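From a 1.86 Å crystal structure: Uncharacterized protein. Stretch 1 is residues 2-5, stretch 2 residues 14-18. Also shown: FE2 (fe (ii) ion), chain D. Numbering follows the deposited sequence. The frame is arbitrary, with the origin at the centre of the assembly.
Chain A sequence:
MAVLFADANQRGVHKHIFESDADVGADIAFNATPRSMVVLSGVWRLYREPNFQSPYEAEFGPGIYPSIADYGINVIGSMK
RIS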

# COMPACT_ATOMS: atom_id res chain seq x y z
N ALA A 2 0.64 -6.80 -7.25
CA ALA A 2 0.32 -5.69 -8.15
C ALA A 2 -0.40 -4.61 -7.37
O ALA A 2 -0.93 -4.88 -6.30
CB ALA A 2 -0.53 -6.15 -9.31
N VAL A 3 -0.41 -3.40 -7.92
CA VAL A 3 -1.21 -2.32 -7.34
C VAL A 3 -2.11 -1.70 -8.40
O VAL A 3 -1.64 -1.36 -9.48
CB VAL A 3 -0.32 -1.21 -6.74
CG1 VAL A 3 -1.18 -0.30 -5.86
CG2 VAL A 3 0.80 -1.81 -5.92
N LEU A 4 -3.39 -1.56 -8.08
CA LEU A 4 -4.36 -0.90 -8.96
C LEU A 4 -4.61 0.50 -8.46
O LEU A 4 -4.61 0.72 -7.26
CB LEU A 4 -5.69 -1.65 -9.01
CG LEU A 4 -5.66 -3.10 -9.48
CD1 LEU A 4 -7.07 -3.67 -9.44
CD2 LEU A 4 -5.07 -3.17 -10.89
N PHE A 5 -4.87 1.42 -9.38
CA PHE A 5 -5.10 2.81 -9.04
C PHE A 5 -6.36 3.32 -9.74
O PHE A 5 -6.57 3.02 -10.91
CB PHE A 5 -3.90 3.69 -9.45
CG PHE A 5 -2.63 3.38 -8.71
CD1 PHE A 5 -2.31 4.07 -7.56
CD2 PHE A 5 -1.77 2.41 -9.17
CE1 PHE A 5 -1.14 3.78 -6.86
CE2 PHE A 5 -0.60 2.11 -8.48
CZ PHE A 5 -0.29 2.80 -7.32
N HIS A 14 -5.99 3.43 -4.14
CA HIS A 14 -5.26 2.30 -4.70
C HIS A 14 -5.63 1.03 -3.96
O HIS A 14 -6.20 1.06 -2.87
CB HIS A 14 -3.75 2.56 -4.65
CG HIS A 14 -3.18 2.52 -3.27
ND1 HIS A 14 -3.11 3.63 -2.46
CD2 HIS A 14 -2.62 1.51 -2.57
CE1 HIS A 14 -2.54 3.31 -1.31
NE2 HIS A 14 -2.25 2.02 -1.35
N LYS A 15 -5.30 -0.10 -4.58
CA LYS A 15 -5.65 -1.42 -4.09
C LYS A 15 -4.49 -2.38 -4.34
O LYS A 15 -4.05 -2.53 -5.47
CB LYS A 15 -6.92 -1.92 -4.79
CG LYS A 15 -7.40 -3.30 -4.35
CD LYS A 15 -8.73 -3.62 -5.03
CE LYS A 15 -9.03 -5.11 -4.93
NZ LYS A 15 -9.14 -5.58 -3.53
N HIS A 16 -4.02 -3.03 -3.28
CA HIS A 16 -2.96 -4.03 -3.37
C HIS A 16 -3.51 -5.40 -3.66
O HIS A 16 -4.45 -5.85 -2.99
CB HIS A 16 -2.17 -4.09 -2.07
CG HIS A 16 -1.48 -2.81 -1.74
ND1 HIS A 16 -0.25 -2.48 -2.25
CD2 HIS A 16 -1.87 -1.76 -0.97
CE1 HIS A 16 0.11 -1.29 -1.80
NE2 HIS A 16 -0.86 -0.83 -1.02
N ILE A 17 -2.90 -6.07 -4.62
CA ILE A 17 -3.31 -7.42 -4.99
C ILE A 17 -2.19 -8.40 -4.66
O ILE A 17 -1.08 -8.25 -5.17
CB ILE A 17 -3.64 -7.55 -6.48
CG1 ILE A 17 -4.50 -6.37 -6.95
CG2 ILE A 17 -4.33 -8.88 -6.75
CD1 ILE A 17 -5.89 -6.41 -6.39
N PHE A 18 -2.48 -9.38 -3.81
CA PHE A 18 -1.48 -10.37 -3.45
C PHE A 18 -1.88 -11.69 -4.05
O PHE A 18 -2.89 -12.28 -3.65
CB PHE A 18 -1.32 -10.45 -1.93
CG PHE A 18 -0.68 -9.22 -1.33
CD1 PHE A 18 0.70 -9.09 -1.32
CD2 PHE A 18 -1.45 -8.18 -0.83
CE1 PHE A 18 1.29 -7.95 -0.80
CE2 PHE A 18 -0.86 -7.04 -0.31
CZ PHE A 18 0.51 -6.92 -0.29
FE FE2 D . -1.05 1.03 0.27
O HOH W 1 0.63 -4.60 -3.74

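The strongest polar links here run through iron and backbone. His 14 NE2 lies 2.2 Å from the FE of the Fe(II) ion and His 16 NE2 2.3 Å from it; four atoms from elsewhere in the structure complete the coordination. The rule is alternation: residues two apart on a strand share a face, which lets both imidazoles reach one metal. His 14 NE2 and His 16 NE2 sit 3.2 Å apart because they share that ion, not because they hydrogen-bond.

Antiparallel pairing, with the strand directions at 163°, supplies the frame. Leu 4 and Lys 15 form a hydrogen-bonded pair: Leu 4 N donates to Lys 15 O at 2.9 Å, nearly straight at 172°, and Lys 15 N returns to Leu 4 O at 2.9 Å, more bent at 148°. The pattern repeats at the next rung, where Ile 17 N gives to Ala 2 O at 2.8 Å and Ala 2 N to Ile 17 O at 3.1 Å. Between these rungs, Val 3 CA approaches Lys 15 O at 3.4 Å, a CA-H...O contact that uses the carbonyl a second time; on the far side of the Leu 4/Lys 15 pair, His 14 CA makes the same kind of contact with Leu 4 O at 3.1 Å.

One water ties backbone to ligand, donating to Ala 2 O at 3.0 Å and accepting from His 16 ND1 at 2.7 Å. The imidazole is thus held at two points.

Beside the histidines, Val 3 sets CG1 over one face of the His 16 ring and 4.0 Å from His 14 CD2, while Phe 5 CD1 meets His 14 CB at 3.6 Å, their rings oblique at 37°. Leu 4 and Lys 15 occupy the other face. There Leu 4 CD1 reaches Ile 17 CD1 at 4.3 Å, a looser apolar contact, while the lysine's end leads away to a partner elsewhere in the structure.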